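Local coordinates for chlorite Dismutase (Nitrobacter winogradskyi, PDB 3QPI), which catalyses the heme-dependent breakdown of chlorite to chloride and molecular oxygen, at residues E166-T169 / Y170-R173; K92-A95 / W96-T100. All coordinates share one frame; numbering follows the deposited sequence.

Contact 1: E166-T169 / Y170-R173. With HEM (protoporphyrin IX containing Fe), chain C.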
loop_
_atom_site.group_PDB
_atom_site.type_symbol
_atom_site.label_atom_id
_atom_site.label_comp_id
_atom_site.label_asym_id
_atom_site.label_seq_id
_atom_site.Cartn_x
_atom_site.Cartn_y
_atom_site.Cartn_z
ATOM N N GLU A 166 -1.255 3.324 -16.435
ATOM C CA GLU A 166 -0.220 2.562 -17.137
ATOM C C GLU A 166 0.707 1.883 -16.109
ATOM O O GLU A 166 1.142 0.740 -16.310
ATOM C CB GLU A 166 0.580 3.471 -18.069
ATOM C CG GLU A 166 1.639 2.741 -18.912
ATOM C CD GLU A 166 2.347 3.662 -19.909
ATOM O OE1 GLU A 166 1.708 4.630 -20.372
ATOM O OE2 GLU A 166 3.545 3.428 -20.226
ATOM N N GLU A 167 1.007 2.583 -15.015
ATOM C CA GLU A 167 1.787 1.971 -13.958
ATOM C C GLU A 167 1.191 0.617 -13.572
ATOM O O GLU A 167 1.920 -0.359 -13.410
ATOM C CB GLU A 167 1.877 2.863 -12.723
ATOM C CG GLU A 167 2.531 2.129 -11.533
ATOM C CD GLU A 167 2.782 3.017 -10.318
ATOM O OE1 GLU A 167 2.287 4.160 -10.302
ATOM O OE2 GLU A 167 3.500 2.577 -9.385
ATOM N N TRP A 168 -0.130 0.548 -13.441
ATOM C CA TRP A 168 -0.749 -0.673 -12.952
ATOM C C TRP A 168 -0.768 -1.832 -13.945
ATOM O O TRP A 168 -1.015 -2.972 -13.537
ATOM C CB TRP A 168 -2.156 -0.427 -12.391
ATOM C CG TRP A 168 -2.142 -0.598 -10.856
ATOM C CD1 TRP A 168 -2.604 -1.667 -10.132
ATOM C CD2 TRP A 168 -1.576 0.317 -9.902
ATOM N NE1 TRP A 168 -2.385 -1.457 -8.780
ATOM C CE2 TRP A 168 -1.764 -0.245 -8.614
ATOM C CE3 TRP A 168 -0.957 1.571 -10.011
ATOM C CZ2 TRP A 168 -1.349 0.403 -7.445
ATOM C CZ3 TRP A 168 -0.551 2.221 -8.847
ATOM C CH2 TRP A 168 -0.739 1.625 -7.582
ATOM N N THR A 169 -0.488 -1.558 -15.225
ATOM C CA THR A 169 -0.430 -2.634 -16.208
ATOM C C THR A 169 0.745 -3.541 -15.902
ATOM O O THR A 169 0.802 -4.666 -16.394
ATOM C CB THR A 169 -0.295 -2.122 -17.675
ATOM O OG1 THR A 169 0.938 -1.417 -17.819
ATOM C CG2 THR A 169 -1.450 -1.203 -18.056
ATOM N N TYR A 170 1.681 -3.057 -15.086
ATOM C CA TYR A 170 2.820 -3.866 -14.670
ATOM C C TYR A 170 2.598 -4.666 -13.363
ATOM O O TYR A 170 3.494 -5.403 -12.926
ATOM C CB TYR A 170 4.056 -2.972 -14.493
ATOM C CG TYR A 170 4.533 -2.347 -15.778
ATOM C CD1 TYR A 170 5.436 -3.016 -16.612
ATOM C CD2 TYR A 170 4.089 -1.091 -16.163
ATOM C CE1 TYR A 170 5.879 -2.443 -17.816
ATOM C CE2 TYR A 170 4.523 -0.510 -17.372
ATOM C CZ TYR A 170 5.417 -1.192 -18.178
ATOM O OH TYR A 170 5.832 -0.614 -19.350
ATOM N N VAL A 171 1.435 -4.524 -12.729
ATOM C CA VAL A 171 1.164 -5.298 -11.511
ATOM C C VAL A 171 0.696 -6.709 -11.851
ATOM O O VAL A 171 -0.251 -6.881 -12.601
ATOM C CB VAL A 171 0.119 -4.610 -10.615
ATOM C CG1 VAL A 171 -0.278 -5.514 -9.440
ATOM C CG2 VAL A 171 0.660 -3.290 -10.119
ATOM N N GLU A 172 1.353 -7.717 -11.303
ATOM C CA GLU A 172 1.022 -9.093 -11.652
ATOM C C GLU A 172 0.451 -9.885 -10.479
ATOM O O GLU A 172 -0.058 -10.992 -10.663
ATOM C CB GLU A 172 2.251 -9.819 -12.221
ATOM C CG GLU A 172 3.359 -10.098 -11.200
ATOM C CD GLU A 172 4.538 -10.837 -11.825
ATOM O OE1 GLU A 172 5.265 -11.549 -11.106
ATOM O OE2 GLU A 172 4.740 -10.704 -13.053
ATOM N N ARG A 173 0.567 -9.340 -9.274
ATOM C CA ARG A 173 -0.156 -9.895 -8.147
ATOM C C ARG A 173 -0.545 -8.773 -7.194
ATOM O O ARG A 173 0.250 -7.879 -6.924
ATOM C CB ARG A 173 0.655 -10.971 -7.423
ATOM C CG ARG A 173 -0.143 -11.728 -6.370
ATOM C CD ARG A 173 0.671 -12.824 -5.661
ATOM N NE ARG A 173 -0.155 -13.515 -4.663
ATOM C CZ ARG A 173 0.306 -14.253 -3.649
ATOM N NH1 ARG A 173 1.611 -14.433 -3.482
ATOM N NH2 ARG A 173 -0.550 -14.819 -2.794
HETATM C CHA HEM C . 4.721 4.785 -4.182
HETATM C CHB HEM C . 2.117 8.622 -2.996
HETATM C CHC HEM C . -1.863 5.840 -2.732
HETATM C CHD HEM C . 0.700 2.144 -4.189
HETATM C C1A HEM C . 4.303 6.032 -3.862
HETATM C C2A HEM C . 5.229 7.151 -3.787
HETATM C C3A HEM C . 4.538 8.255 -3.440
HETATM C C4A HEM C . 3.147 7.828 -3.307
HETATM C CMA HEM C . 5.127 9.703 -3.264
HETATM C CAA HEM C . 6.721 6.983 -4.117
HETATM C CBA HEM C . 7.615 6.788 -2.900
HETATM C CGA HEM C . 9.038 6.843 -3.419
HETATM O O1A HEM C . 9.667 5.768 -3.395
HETATM O O2A HEM C . 9.533 7.922 -3.876
HETATM C C1B HEM C . 0.866 8.138 -2.825
HETATM C C2B HEM C . -0.191 8.957 -2.286
HETATM C C3B HEM C . -1.262 8.184 -2.175
HETATM C C4B HEM C . -0.939 6.860 -2.670
HETATM C CMB HEM C . -0.122 10.441 -1.846
HETATM C CAB HEM C . -2.619 8.693 -1.639
HETATM C CBB HEM C . -3.235 8.016 -0.668
HETATM C C1C HEM C . -1.555 4.595 -3.125
HETATM C C2C HEM C . -2.432 3.427 -3.204
HETATM C C3C HEM C . -1.671 2.402 -3.580
HETATM C C4C HEM C . -0.328 2.915 -3.783
HETATM C CMC HEM C . -3.931 3.419 -2.821
HETATM C CAC HEM C . -2.036 0.933 -3.854
HETATM C CBC HEM C . -3.283 0.623 -4.233
HETATM C C1D HEM C . 1.995 2.468 -4.281
HETATM C C2D HEM C . 3.020 1.533 -4.675
HETATM C C3D HEM C . 4.279 2.389 -4.657
HETATM C C4D HEM C . 3.860 3.720 -4.288
HETATM C CMD HEM C . 2.937 0.012 -5.029
HETATM C CAD HEM C . 5.709 1.950 -4.998
HETATM C CBD HEM C . 5.912 2.285 -6.484
HETATM C CGD HEM C . 7.237 1.720 -6.944
HETATM O O1D HEM C . 8.262 2.027 -6.294
HETATM O O2D HEM C . 7.270 0.966 -7.956
HETATM N NA HEM C . 2.999 6.453 -3.542
HETATM N NB HEM C . 0.398 6.845 -3.061
HETATM N NC HEM C . -0.284 4.251 -3.494
HETATM N ND HEM C . 2.514 3.758 -4.072
HETATM FE FE HEM C . 1.349 5.225 -3.731
HETATM O O HOH W 1 4.157 0.863 -20.709
HETATM O O HOH W 2 -2.576 -5.188 -12.873
#
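Trp168 and Val171 lie side by side, with a methyl of the valine resting on the indole. From CB the tryptophan ring leaves at an unusual chi1 of -110°, which carries its five-membered ring under Val171 CG2 and points the far ring at the heme. CG and CD1 come first under that methyl, which stands 3.6 Å from CD1 and makes a CH-pi contact with the five-membered ring, 3.8 Å from its centroid. Next along the ring, NE1 is still beneath this methyl and hydrogen-bonds to Glu174. The far end of the indole meets the heme: Trp168 CZ2 is 3.7 Å from HEM CAC, near the ring plane, and CH2 approaches the methine carbon CHD. With an alanine in place of this indole, the Val171 methyl is likely to lose the surface it rests on, and Glu174 its N-H donor. Two i to i+3 bonds turn the backbone, Tyr170 N to Glu167 O (3.2 Å) and Val171 N to Trp168 O (3.0 Å), while a water links Tyr170 OH with Glu166 OE2. Glu167, extended beside the heme, hydrogen-bonds through OE1 to the iron ligand His114 and forms a salt bridge through OE2 with Lys92. This turn into strand 171-181 thus supplies part of the proximal heme pocket of a chlorite dismutase.

Contact 2: K92-A95 / W96-T100. With HEM (protoporphyrin IX containing Fe), chain C.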
loop_
_atom_site.group_PDB
_atom_site.type_symbol
_atom_site.label_atom_id
_atom_site.label_comp_id
_atom_site.label_asym_id
_atom_site.label_seq_id
_atom_site.Cartn_x
_atom_site.Cartn_y
_atom_site.Cartn_z
ATOM N N LYS A 92 5.124 -6.276 -8.865
ATOM C CA LYS A 92 5.260 -5.840 -10.246
ATOM C C LYS A 92 6.062 -6.883 -11.055
ATOM O O LYS A 92 6.787 -7.715 -10.478
ATOM C CB LYS A 92 5.878 -4.437 -10.321
ATOM C CG LYS A 92 4.982 -3.355 -9.668
ATOM C CD LYS A 92 5.564 -1.963 -9.871
ATOM C CE LYS A 92 4.643 -0.862 -9.325
ATOM N NZ LYS A 92 5.160 0.497 -9.678
ATOM N N SER A 93 5.892 -6.847 -12.379
ATOM C CA SER A 93 6.461 -7.844 -13.284
ATOM C C SER A 93 7.947 -7.663 -13.526
ATOM O O SER A 93 8.505 -6.563 -13.346
ATOM C CB SER A 93 5.776 -7.765 -14.644
ATOM O OG SER A 93 5.997 -6.497 -15.241
ATOM N N ALA A 94 8.571 -8.756 -13.944
ATOM C CA ALA A 94 9.945 -8.721 -14.440
ATOM C C ALA A 94 10.155 -7.586 -15.449
ATOM O O ALA A 94 11.151 -6.875 -15.389
ATOM C CB ALA A 94 10.323 -10.072 -15.069
ATOM N N ALA A 95 9.216 -7.401 -16.365
ATOM C CA ALA A 95 9.327 -6.311 -17.328
ATOM C C ALA A 95 9.474 -4.942 -16.621
ATOM O O ALA A 95 10.237 -4.092 -17.058
ATOM C CB ALA A 95 8.114 -6.313 -18.301
ATOM N N TRP A 96 8.755 -4.734 -15.532
ATOM C CA TRP A 96 8.916 -3.504 -14.740
ATOM C C TRP A 96 10.347 -3.342 -14.213
ATOM O O TRP A 96 10.986 -2.291 -14.373
ATOM C CB TRP A 96 7.940 -3.482 -13.535
ATOM C CG TRP A 96 8.136 -2.269 -12.650
ATOM C CD1 TRP A 96 8.776 -2.223 -11.430
ATOM C CD2 TRP A 96 7.707 -0.921 -12.927
ATOM N NE1 TRP A 96 8.753 -0.930 -10.931
ATOM C CE2 TRP A 96 8.105 -0.117 -11.825
ATOM C CE3 TRP A 96 7.025 -0.318 -13.994
ATOM C CZ2 TRP A 96 7.850 1.260 -11.771
ATOM C CZ3 TRP A 96 6.761 1.050 -13.932
ATOM C CH2 TRP A 96 7.180 1.823 -12.837
ATOM N N TRP A 97 10.844 -4.387 -13.575
ATOM C CA TRP A 97 12.111 -4.294 -12.870
ATOM C C TRP A 97 13.295 -4.198 -13.831
ATOM O O TRP A 97 14.326 -3.621 -13.482
ATOM C CB TRP A 97 12.265 -5.468 -11.897
ATOM C CG TRP A 97 11.240 -5.394 -10.795
ATOM C CD1 TRP A 97 10.234 -6.286 -10.528
ATOM C CD2 TRP A 97 11.112 -4.341 -9.831
ATOM N NE1 TRP A 97 9.498 -5.859 -9.443
ATOM C CE2 TRP A 97 10.016 -4.666 -8.999
ATOM C CE3 TRP A 97 11.823 -3.156 -9.586
ATOM C CZ2 TRP A 97 9.608 -3.849 -7.955
ATOM C CZ3 TRP A 97 11.418 -2.347 -8.540
ATOM C CH2 TRP A 97 10.320 -2.697 -7.739
ATOM N N GLU A 98 13.134 -4.718 -15.049
ATOM C CA GLU A 98 14.185 -4.624 -16.054
ATOM C C GLU A 98 14.360 -3.196 -16.577
ATOM O O GLU A 98 15.440 -2.819 -16.965
ATOM C CB GLU A 98 13.908 -5.591 -17.219
ATOM C CG GLU A 98 14.143 -7.058 -16.838
ATOM C CD GLU A 98 13.734 -8.070 -17.918
ATOM O OE1 GLU A 98 13.346 -9.206 -17.535
ATOM O OE2 GLU A 98 13.813 -7.751 -19.134
ATOM N N MET A 99 13.301 -2.402 -16.599
ATOM C CA MET A 99 13.419 -1.016 -17.064
ATOM C C MET A 99 14.394 -0.166 -16.235
ATOM O O MET A 99 14.605 -0.416 -15.042
ATOM C CB MET A 99 12.045 -0.344 -17.070
ATOM C CG MET A 99 11.168 -0.748 -18.265
ATOM S SD MET A 99 9.702 0.298 -18.378
ATOM C CE MET A 99 8.745 -0.303 -16.999
ATOM N N THR A 100 14.965 0.856 -16.872
ATOM C CA THR A 100 15.896 1.766 -16.200
ATOM C C THR A 100 15.156 2.775 -15.316
ATOM O O THR A 100 13.930 2.878 -15.345
ATOM C CB THR A 100 16.855 2.524 -17.208
ATOM O OG1 THR A 100 16.095 3.243 -18.175
ATOM C CG2 THR A 100 17.782 1.573 -17.912
HETATM C CHA HEM C . 4.721 4.785 -4.182
HETATM C CHB HEM C . 2.117 8.622 -2.996
HETATM C CHC HEM C . -1.863 5.840 -2.732
HETATM C CHD HEM C . 0.700 2.144 -4.189
HETATM C C1A HEM C . 4.303 6.032 -3.862
HETATM C C2A HEM C . 5.229 7.151 -3.787
HETATM C C3A HEM C . 4.538 8.255 -3.440
HETATM C C4A HEM C . 3.147 7.828 -3.307
HETATM C CMA HEM C . 5.127 9.703 -3.264
HETATM C CAA HEM C . 6.721 6.983 -4.117
HETATM C CBA HEM C . 7.615 6.788 -2.900
HETATM C CGA HEM C . 9.038 6.843 -3.419
HETATM O O1A HEM C . 9.667 5.768 -3.395
HETATM O O2A HEM C . 9.533 7.922 -3.876
HETATM C C1B HEM C . 0.866 8.138 -2.825
HETATM C C2B HEM C . -0.191 8.957 -2.286
HETATM C C3B HEM C . -1.262 8.184 -2.175
HETATM C C4B HEM C . -0.939 6.860 -2.670
HETATM C CMB HEM C . -0.122 10.441 -1.846
HETATM C CAB HEM C . -2.619 8.693 -1.639
HETATM C CBB HEM C . -3.235 8.016 -0.668
HETATM C C1C HEM C . -1.555 4.595 -3.125
HETATM C C2C HEM C . -2.432 3.427 -3.204
HETATM C C3C HEM C . -1.671 2.402 -3.580
HETATM C C4C HEM C . -0.328 2.915 -3.783
HETATM C CMC HEM C . -3.931 3.419 -2.821
HETATM C CAC HEM C . -2.036 0.933 -3.854
HETATM C CBC HEM C . -3.283 0.623 -4.233
HETATM C C1D HEM C . 1.995 2.468 -4.281
HETATM C C2D HEM C . 3.020 1.533 -4.675
HETATM C C3D HEM C . 4.279 2.389 -4.657
HETATM C C4D HEM C . 3.860 3.720 -4.288
HETATM C CMD HEM C . 2.937 0.012 -5.029
HETATM C CAD HEM C . 5.709 1.950 -4.998
HETATM C CBD HEM C . 5.912 2.285 -6.484
HETATM C CGD HEM C . 7.237 1.720 -6.944
HETATM O O1D HEM C . 8.262 2.027 -6.294
HETATM O O2D HEM C . 7.270 0.966 -7.956
HETATM N NA HEM C . 2.999 6.453 -3.542
HETATM N NB HEM C . 0.398 6.845 -3.061
HETATM N NC HEM C . -0.284 4.251 -3.494
HETATM N ND HEM C . 2.514 3.758 -4.072
HETATM FE FE HEM C . 1.349 5.225 -3.731
#
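The aliphatic chain of Lys92 runs across one face of the Trp96 indole, while the CD1 edge of that indole is directed at Trp97. Lys92 CD sits 3.5 Å from the centroid of the Trp96 five-membered ring and only 9° off its normal, a CH-pi contact. Further out, Lys92 NZ reaches over the six-membered ring at 3.9 Å from its centroid, a cation-pi interaction. Trp96 CD1 stands 3.5 Å above the Trp97 plane, over the ring centre, so the edge of one indole meets the face of the other. At the edge of Trp97, near its plane, lies Lys92 O; NE1 of this ring is hydrogen-bonded to Asp140, and Arg133 adds a cation-pi contact.

Lys92 leaves the backbone with CG anti to the carbonyl carbon (chi1 -64°) and is fully extended beyond it, which carries the chain over Trp96 to the heme. Its NZ gives a hydrogen bond of 2.8 Å to the propionate oxygen O2D of HEM and also holds a salt bridge with Glu167. The ammonium is thus shared by two carboxylates and a pi face, a setting likely to favour its charged form.

Behind the rings the chain begins helix 94-98. Ser93 is the N-cap: its OG accepts from Trp96 N at 3.3 Å, while Ser93 O takes the N-H of Trp97 at 3.2 Å. One residue on, Glu98 N bonds to Ala94 O at 2.9 Å, nearly in line with the carbonyl bond, and the Glu98 CG packs against the same oxygen. At this capped helix start after a strand end, Lys92 binds a heme propionate and Trp96 backs the lysine, forming part of the heme b pocket.

How the contacts relate
Contact 2 comes first along the chain, where strand 84-92 ends and turns through helix 94-98 toward helix 101-111. Contact 1 follows much later, where the chain leaves helix 152-163 and enters strand 171-181. Each closes a local turn, and the two are in series, neither nested nor crossing. They meet because strands 84-92 and 171-181 are antiparallel neighbours in the sheet: Tyr170 O and Ser93 N, 2.9 Å apart, probably form a hydrogen bond. Beside it the Tyr170 ring packs against Trp96 and Met99. The Glu167-Lys92 salt bridge at the heme is a second junction. Together the turns tie two adjacent strands to helix 101-111 and border the same heme.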